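Local coordinates for cell division control protein 4 (Saccharomyces cerevisiae, PDB 3V7D) that recognises phosphorylated target proteins such as the CDK inhibitor SIC1 as the substrate-binding F-box subunit of an SCF ubiquitin ligase, at residues R207-V221 / S272-V284. The protein carries 1 engineered substitution. Sequence-based numbering, arbitrary orientation.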
ATOM      1  N   ARG B 207      28.272   2.015   7.410  1.00 50.91           N
ATOM      2  CA  ARG B 207      27.727   2.586   6.179  1.00 51.60           C
ATOM      3  C   ARG B 207      26.212   2.455   6.060  1.00 50.94           C
ATOM      4  O   ARG B 207      25.555   3.298   5.452  1.00 58.90           O
ATOM      5  CB  ARG B 207      28.390   1.944   4.960  1.00 52.65           C
ATOM      6  CG  ARG B 207      28.092   2.652   3.654  1.00 55.78           C
ATOM      7  CD  ARG B 207      28.545   4.099   3.713  1.00 58.05           C
ATOM      8  NE  ARG B 207      28.273   4.814   2.471  1.00 58.85           N
ATOM      9  CZ  ARG B 207      27.124   5.423   2.197  1.00 58.58           C
ATOM     10  NH1 ARG B 207      26.131   5.403   3.079  1.00 54.46           N
ATOM     11  NH2 ARG B 207      26.968   6.055   1.042  1.00 56.23           N
ATOM     12  N   CYS B 208      25.662   1.395   6.637  1.00 44.77           N
ATOM     13  CA  CYS B 208      24.242   1.102   6.504  1.00 41.13           C
ATOM     14  C   CYS B 208      23.798   0.251   7.682  1.00 45.40           C
ATOM     15  O   CYS B 208      24.639  -0.283   8.408  1.00 50.64           O
ATOM     16  CB  CYS B 208      23.986   0.349   5.195  1.00 37.55           C
ATOM     17  SG  CYS B 208      24.866  -1.249   5.068  1.00 49.76           S
ATOM     18  N   LEU B 209      22.487   0.122   7.871  1.00 41.65           N
ATOM     19  CA  LEU B 209      21.960  -0.720   8.943  1.00 47.05           C
ATOM     20  C   LEU B 209      20.465  -1.006   8.809  1.00 42.35           C
ATOM     21  O   LEU B 209      19.731  -0.256   8.165  1.00 43.77           O
ATOM     22  CB  LEU B 209      22.280  -0.123  10.323  1.00 56.50           C
ATOM     23  CG  LEU B 209      21.479   1.052  10.883  1.00 60.62           C
ATOM     24  CD1 LEU B 209      20.410   0.549  11.830  1.00 62.86           C
ATOM     25  CD2 LEU B 209      22.396   2.024  11.603  1.00 63.51           C
ATOM     26  N   ASP B 210      20.027  -2.103   9.420  1.00 36.75           N
ATOM     27  CA  ASP B 210      18.614  -2.459   9.466  1.00 38.74           C
ATOM     28  C   ASP B 210      18.302  -3.100  10.812  1.00 44.86           C
ATOM     29  O   ASP B 210      19.208  -3.552  11.511  1.00 48.48           O
ATOM     30  CB  ASP B 210      18.265  -3.434   8.340  1.00 40.47           C
ATOM     31  CG  ASP B 210      16.784  -3.422   7.988  1.00 44.77           C
ATOM     32  OD1 ASP B 210      15.985  -2.822   8.743  1.00 45.34           O
ATOM     33  OD2 ASP B 210      16.420  -4.018   6.953  1.00 43.21           O
ATOM     34  N   ILE B 211      17.023  -3.133  11.172  1.00 44.55           N
ATOM     35  CA  ILE B 211      16.583  -3.800  12.392  1.00 44.81           C
ATOM     36  C   ILE B 211      15.535  -4.851  12.061  1.00 49.22           C
ATOM     37  O   ILE B 211      14.553  -4.562  11.375  1.00 52.89           O
ATOM     38  CB  ILE B 211      15.974  -2.812  13.399  1.00 49.98           C
ATOM     39  CG1 ILE B 211      16.972  -1.703  13.744  1.00 49.82           C
ATOM     40  CG2 ILE B 211      15.529  -3.546  14.662  1.00 48.48           C
ATOM     41  CD1 ILE B 211      16.416  -0.669  14.703  1.00 39.42           C
ATOM     42  N   VAL B 212      15.742  -6.073  12.540  1.00 49.86           N
ATOM     43  CA  VAL B 212      14.790  -7.147  12.283  1.00 45.51           C
ATOM     44  C   VAL B 212      14.239  -7.708  13.584  1.00 54.59           C
ATOM     45  O   VAL B 212      14.869  -7.590  14.633  1.00 60.30           O
ATOM     46  CB  VAL B 212      15.427  -8.282  11.470  1.00 39.93           C
ATOM     47  CG1 VAL B 212      15.957  -7.750  10.148  1.00 34.75           C
ATOM     48  CG2 VAL B 212      16.540  -8.956  12.269  1.00 43.03           C
ATOM     49  N   GLU B 213      13.054  -8.305  13.516  1.00 51.57           N
ATOM     50  CA  GLU B 213      12.489  -8.983  14.672  1.00 59.04           C
ATOM     51  C   GLU B 213      12.272 -10.455  14.351  1.00 62.06           C
ATOM     52  O   GLU B 213      11.542 -10.801  13.421  1.00 56.54           O
ATOM     53  CB  GLU B 213      11.170  -8.339  15.104  1.00 62.03           C
ATOM     54  CG  GLU B 213      10.602  -8.931  16.388  1.00 68.54           C
ATOM     55  CD  GLU B 213       9.315  -8.265  16.832  1.00 72.88           C
ATOM     56  OE1 GLU B 213       8.806  -7.389  16.098  1.00 70.81           O
ATOM     57  OE2 GLU B 213       8.810  -8.617  17.919  1.00 76.74           O
ATOM     58  N   TYR B 214      12.916 -11.325  15.118  1.00 63.67           N
ATOM     59  CA  TYR B 214      12.778 -12.756  14.905  1.00 64.50           C
ATOM     60  C   TYR B 214      12.447 -13.437  16.228  1.00 68.89           C
ATOM     61  O   TYR B 214      13.209 -13.322  17.187  1.00 65.76           O
ATOM     62  CB  TYR B 214      14.064 -13.328  14.299  1.00 68.98           C
ATOM     63  CG  TYR B 214      13.996 -14.814  14.032  1.00 73.51           C
ATOM     64  CD1 TYR B 214      13.092 -15.332  13.112  1.00 72.35           C
ATOM     65  CD2 TYR B 214      14.835 -15.697  14.696  1.00 76.40           C
ATOM     66  CE1 TYR B 214      13.022 -16.687  12.868  1.00 75.84           C
ATOM     67  CE2 TYR B 214      14.774 -17.054  14.458  1.00 79.92           C
ATOM     68  CZ  TYR B 214      13.866 -17.545  13.543  1.00 81.22           C
ATOM     69  OH  TYR B 214      13.803 -18.899  13.304  1.00 85.39           O
ATOM     70  N   LYS B 215      11.312 -14.133  16.278  1.00 74.06           N
ATOM     71  CA  LYS B 215      10.846 -14.784  17.503  1.00 78.63           C
ATOM     72  C   LYS B 215      10.687 -13.781  18.639  1.00 81.27           C
ATOM     73  O   LYS B 215      11.175 -14.015  19.739  1.00 85.05           O
ATOM     74  CB  LYS B 215      11.796 -15.910  17.930  1.00 81.66           C
ATOM     75  CG  LYS B 215      11.987 -16.993  16.879  1.00 85.17           C
ATOM     76  CD  LYS B 215      10.916 -18.072  16.986  1.00 88.59           C
ATOM     77  CE  LYS B 215      11.202 -19.261  16.072  1.00 90.81           C
ATOM     78  NZ  LYS B 215      10.591 -19.082  14.728  1.00 90.34           N
ATOM     79  N   ASN B 216      10.010 -12.668  18.362  1.00 80.62           N
ATOM     80  CA  ASN B 216       9.780 -11.610  19.351  1.00 84.01           C
ATOM     81  C   ASN B 216      11.055 -11.078  20.004  1.00 79.73           C
ATOM     82  O   ASN B 216      11.083 -10.830  21.206  1.00 79.87           O
ATOM     83  CB  ASN B 216       8.782 -12.060  20.431  1.00 90.08           C
ATOM     84  CG  ASN B 216       7.331 -11.929  19.985  1.00 93.51           C
ATOM     85  OD1 ASN B 216       6.740 -10.852  20.071  1.00 94.56           O
ATOM     86  ND2 ASN B 216       6.752 -13.029  19.513  1.00 93.68           N
ATOM     87  N   ILE B 217      12.111 -10.922  19.213  1.00 76.19           N
ATOM     88  CA  ILE B 217      13.348 -10.296  19.680  1.00 76.09           C
ATOM     89  C   ILE B 217      13.929  -9.437  18.558  1.00 70.74           C
ATOM     90  O   ILE B 217      14.139  -9.920  17.449  1.00 67.61           O
ATOM     91  CB  ILE B 217      14.411 -11.337  20.120  1.00 72.77           C
ATOM     92  CG1 ILE B 217      13.996 -12.008  21.434  1.00 79.59           C
ATOM     93  CG2 ILE B 217      15.794 -10.671  20.237  1.00 69.22           C
ATOM     94  CD1 ILE B 217      14.105 -13.502  21.417  1.00 82.10           C
ATOM     95  N   LYS B 218      14.188  -8.164  18.840  1.00 69.23           N
ATOM     96  CA  LYS B 218      14.730  -7.267  17.824  1.00 62.76           C
ATOM     97  C   LYS B 218      16.257  -7.314  17.773  1.00 61.83           C
ATOM     98  O   LYS B 218      16.931  -7.276  18.805  1.00 63.98           O
ATOM     99  CB  LYS B 218      14.230  -5.836  18.036  1.00 60.55           C
ATOM    100  CG  LYS B 218      12.722  -5.677  17.865  1.00 61.63           C
ATOM    101  CD  LYS B 218      12.337  -4.218  17.672  1.00 63.25           C
ATOM    102  CE  LYS B 218      10.836  -4.052  17.481  1.00 63.96           C
ATOM    103  NZ  LYS B 218      10.492  -2.716  16.907  1.00 62.59           N
ATOM    104  N   TYR B 219      16.788  -7.418  16.558  1.00 58.02           N
ATOM    105  CA  TYR B 219      18.227  -7.440  16.333  1.00 59.26           C
ATOM    106  C   TYR B 219      18.650  -6.262  15.461  1.00 58.06           C
ATOM    107  O   TYR B 219      17.925  -5.861  14.550  1.00 53.54           O
ATOM    108  CB  TYR B 219      18.647  -8.743  15.646  1.00 59.53           C
ATOM    109  CG  TYR B 219      18.358 -10.002  16.435  1.00 67.16           C
ATOM    110  CD1 TYR B 219      17.123 -10.631  16.346  1.00 65.09           C
ATOM    111  CD2 TYR B 219      19.326 -10.570  17.260  1.00 71.08           C
ATOM    112  CE1 TYR B 219      16.853 -11.782  17.061  1.00 69.34           C
ATOM    113  CE2 TYR B 219      19.066 -11.723  17.979  1.00 71.09           C
ATOM    114  CZ  TYR B 219      17.827 -12.325  17.877  1.00 72.78           C
ATOM    115  OH  TYR B 219      17.556 -13.473  18.587  1.00 74.00           O
ATOM    116  N   ILE B 220      19.826  -5.715  15.737  1.00 56.82           N
ATOM    117  CA  ILE B 220      20.410  -4.704  14.867  1.00 53.19           C
ATOM    118  C   ILE B 220      21.455  -5.352  13.966  1.00 53.09           C
ATOM    119  O   ILE B 220      22.272  -6.147  14.427  1.00 56.20           O
ATOM    120  CB  ILE B 220      21.093  -3.591  15.676  1.00 52.55           C
ATOM    121  CG1 ILE B 220      20.160  -3.065  16.765  1.00 50.59           C
ATOM    122  CG2 ILE B 220      21.543  -2.468  14.759  1.00 51.98           C
ATOM    123  CD1 ILE B 220      20.835  -2.092  17.711  1.00 53.81           C
ATOM    124  N   VAL B 221      21.419  -5.018  12.681  1.00 49.60           N
ATOM    125  CA  VAL B 221      22.406  -5.505  11.725  1.00 48.59           C
ATOM    126  C   VAL B 221      23.067  -4.313  11.047  1.00 49.37           C
ATOM    127  O   VAL B 221      22.388  -3.498  10.427  1.00 53.09           O
ATOM    128  CB  VAL B 221      21.757  -6.391  10.649  1.00 49.12           C
ATOM    129  CG1 VAL B 221      22.826  -7.072   9.804  1.00 49.21           C
ATOM    130  CG2 VAL B 221      20.848  -7.420  11.292  1.00 51.23           C
ATOM    131  N   SER B 272      33.437  -2.820   0.884  1.00 52.51           N
ATOM    132  CA  SER B 272      32.481  -2.148   1.755  1.00 52.54           C
ATOM    133  C   SER B 272      31.060  -2.680   1.601  1.00 48.40           C
ATOM    134  O   SER B 272      30.602  -2.944   0.488  1.00 44.86           O
ATOM    135  CB  SER B 272      32.505  -0.640   1.501  1.00 58.54           C
ATOM    136  OG  SER B 272      31.408  -0.004   2.131  1.00 66.04           O
ATOM    137  N   VAL B 273      30.381  -2.862   2.728  1.00 49.16           N
ATOM    138  CA  VAL B 273      28.981  -3.259   2.715  1.00 51.12           C
ATOM    139  C   VAL B 273      28.128  -2.008   2.571  1.00 46.94           C
ATOM    140  O   VAL B 273      27.971  -1.233   3.518  1.00 42.18           O
ATOM    141  CB  VAL B 273      28.583  -4.024   3.986  1.00 50.83           C
ATOM    142  CG1 VAL B 273      27.106  -4.384   3.938  1.00 45.21           C
ATOM    143  CG2 VAL B 273      29.440  -5.277   4.134  1.00 52.43           C
ATOM    144  N   ARG B 274      27.591  -1.820   1.372  1.00 43.82           N
ATOM    145  CA  ARG B 274      26.927  -0.580   0.994  1.00 46.60           C
ATOM    146  C   ARG B 274      25.458  -0.542   1.398  1.00 48.98           C
ATOM    147  O   ARG B 274      24.928   0.513   1.738  1.00 51.83           O
ATOM    148  CB  ARG B 274      27.049  -0.375  -0.518  1.00 46.96           C
ATOM    149  CG  ARG B 274      26.464   0.927  -1.027  1.00 45.00           C
ATOM    150  CD  ARG B 274      27.097   2.124  -0.338  1.00 45.97           C
ATOM    151  NE  ARG B 274      26.692   3.371  -0.973  1.00 46.19           N
ATOM    152  CZ  ARG B 274      25.572   4.024  -0.685  1.00 48.46           C
ATOM    153  NH1 ARG B 274      24.747   3.554   0.239  1.00 44.40           N
ATOM    154  NH2 ARG B 274      25.282   5.154  -1.318  1.00 50.22           N
ATOM    155  N   THR B 275      24.799  -1.692   1.357  1.00 50.87           N
ATOM    156  CA  THR B 275      23.364  -1.740   1.597  1.00 46.34           C
ATOM    157  C   THR B 275      22.957  -3.012   2.331  1.00 44.30           C
ATOM    158  O   THR B 275      23.601  -4.052   2.196  1.00 46.33           O
ATOM    159  CB  THR B 275      22.580  -1.641   0.278  1.00 44.32           C
ATOM    160  OG1 THR B 275      21.186  -1.842   0.531  1.00 45.99           O
ATOM    161  CG2 THR B 275      23.072  -2.694  -0.709  1.00 43.47           C
ATOM    162  N   VAL B 276      21.887  -2.921   3.107  1.00 39.25           N
ATOM    163  CA  VAL B 276      21.405  -4.060   3.874  1.00 41.42           C
ATOM    164  C   VAL B 276      19.879  -4.011   4.003  1.00 45.06           C
ATOM    165  O   VAL B 276      19.293  -2.942   4.179  1.00 47.86           O
ATOM    166  CB  VAL B 276      22.076  -4.112   5.263  1.00 47.46           C
ATOM    167  CG1 VAL B 276      21.749  -2.862   6.060  1.00 46.79           C
ATOM    168  CG2 VAL B 276      21.659  -5.354   6.024  1.00 47.81           C
ATOM    169  N   SER B 277      19.240  -5.169   3.890  1.00 42.93           N
ATOM    170  CA  SER B 277      17.786  -5.255   3.967  1.00 39.29           C
ATOM    171  C   SER B 277      17.392  -6.600   4.554  1.00 39.81           C
ATOM    172  O   SER B 277      17.763  -7.644   4.021  1.00 39.36           O
ATOM    173  CB  SER B 277      17.171  -5.087   2.573  1.00 35.98           C
ATOM    174  OG  SER B 277      15.771  -5.317   2.591  1.00 39.38           O
ATOM    175  N   GLY B 278      16.645  -6.582   5.651  1.00 42.78           N
ATOM    176  CA  GLY B 278      16.272  -7.821   6.309  1.00 46.48           C
ATOM    177  C   GLY B 278      14.843  -7.894   6.814  1.00 48.16           C
ATOM    178  O   GLY B 278      14.163  -6.880   6.955  1.00 49.60           O
ATOM    179  N   HIS B 279      14.396  -9.116   7.082  1.00 48.57           N
ATOM    180  CA  HIS B 279      13.103  -9.364   7.706  1.00 46.24           C
ATOM    181  C   HIS B 279      13.152 -10.724   8.391  1.00 51.81           C
ATOM    182  O   HIS B 279      13.610 -11.706   7.803  1.00 51.08           O
ATOM    183  CB  HIS B 279      11.983  -9.341   6.668  1.00 48.49           C
ATOM    184  CG  HIS B 279      10.627  -9.616   7.239  1.00 55.24           C
ATOM    185  ND1 HIS B 279       9.751  -8.612   7.594  1.00 58.25           N
ATOM    186  CD2 HIS B 279       9.998 -10.782   7.520  1.00 54.86           C
ATOM    187  CE1 HIS B 279       8.639  -9.148   8.066  1.00 57.81           C
ATOM    188  NE2 HIS B 279       8.764 -10.463   8.033  1.00 58.13           N
ATOM    189  N   GLY B 280      12.682 -10.782   9.633  1.00 52.57           N
ATOM    190  CA  GLY B 280      12.790 -11.996  10.417  1.00 55.61           C
ATOM    191  C   GLY B 280      14.248 -12.382  10.577  1.00 54.47           C
ATOM    192  O   GLY B 280      15.090 -11.523  10.831  1.00 55.68           O
ATOM    193  N   ASN B 281      14.554 -13.666  10.405  1.00 53.50           N
ATOM    194  CA  ASN B 281      15.922 -14.155  10.567  1.00 54.91           C
ATOM    195  C   ASN B 281      16.760 -14.032   9.298  1.00 55.01           C
ATOM    196  O   ASN B 281      17.942 -14.370   9.295  1.00 59.08           O
ATOM    197  CB  ASN B 281      15.930 -15.609  11.053  1.00 55.68           C
ATOM    198  CG  ASN B 281      15.340 -16.571  10.035  1.00 59.87           C
ATOM    199  OD1 ASN B 281      14.273 -16.323   9.472  1.00 63.36           O
ATOM    200  ND2 ASN B 281      16.038 -17.673   9.789  1.00 58.69           N
ATOM    201  N   ILE B 282      16.146 -13.556   8.220  1.00 53.61           N
ATOM    202  CA  ILE B 282      16.847 -13.427   6.948  1.00 52.35           C
ATOM    203  C   ILE B 282      17.272 -11.991   6.668  1.00 53.09           C
ATOM    204  O   ILE B 282      16.458 -11.067   6.719  1.00 50.38           O
ATOM    205  CB  ILE B 282      15.994 -13.938   5.779  1.00 47.88           C
ATOM    206  CG1 ILE B 282      15.653 -15.412   5.983  1.00 51.05           C
ATOM    207  CG2 ILE B 282      16.740 -13.757   4.466  1.00 46.63           C
ATOM    208  CD1 ILE B 282      16.866 -16.318   5.972  1.00 51.23           C
ATOM    209  N   VAL B 283      18.558 -11.814   6.376  1.00 51.02           N
ATOM    210  CA  VAL B 283      19.109 -10.505   6.057  1.00 46.11           C
ATOM    211  C   VAL B 283      19.964 -10.584   4.798  1.00 45.71           C
ATOM    212  O   VAL B 283      20.783 -11.490   4.654  1.00 46.12           O
ATOM    213  CB  VAL B 283      19.966  -9.955   7.215  1.00 51.19           C
ATOM    214  CG1 VAL B 283      20.612  -8.642   6.820  1.00 48.03           C
ATOM    215  CG2 VAL B 283      19.122  -9.774   8.467  1.00 55.68           C
ATOM    216  N   VAL B 284      19.767  -9.636   3.887  1.00 46.58           N
ATOM    217  CA  VAL B 284      20.564  -9.561   2.669  1.00 41.67           C
ATOM    218  C   VAL B 284      21.492  -8.347   2.693  1.00 48.12           C
ATOM    219  O   VAL B 284      21.065  -7.234   3.008  1.00 50.93           O
ATOM    220  CB  VAL B 284      19.670  -9.483   1.422  1.00 39.73           C
ATOM    221  CG1 VAL B 284      20.518  -9.465   0.157  1.00 41.41           C
ATOM    222  CG2 VAL B 284      18.697 -10.654   1.395  1.00 39.20           C
TER
HETATM  223  O   HOH W   1      13.340  -4.772   8.796  1.00 49.26           O
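Two neighbouring blades of the WD40 propeller pack through their innermost strands, 207-213 of WD 3 and 273-279 of WD 4, which run nearly parallel at 15° with axes 5.9 Å apart. At one end Arg207 and Arg274 stack their guanidinium groups, centres 3.6 Å apart and planes at 26°, with Arg207 NH2 lying over the face of Arg274. Both side chains leave with CG opposite the main-chain nitrogen and bend at chi2, which brings the flat groups together. Arg207 NH2 hydrogen-bonds a modified side chain of the bound peptide, and Arg274 packs on such a side chain. A leucine in place of Arg207 would probably leave that peptide group without this hydrogen bond and Arg274 without its stacking partner. Farther along the strands, Cys208 SG rests 3.6 Å from Val276 CG1, while Val221 CG1 meets Val283 CG1 at 4.0 Å. Asp210 OD2 accepts a hydrogen bond from Gly278 N (2.9 Å), approached from the anti side and tilted out of the carboxylate plane; OD1 takes Ile211 N, so both oxygens hold backbone N-H groups. A water lies 2.9 Å from both Ile211 O and Gly278 O and links the strands. At the other end Asn281 CB, in the type II' turn 279-282, sits 3.4 Å from the Tyr214 ring centroid as a CH-pi contact, and Lys215 CG covers the opposite face. Such side-chain packing of successive blades around the central channel is characteristic of a WD40 beta-propeller, here with paired arginines at its peptide-binding site.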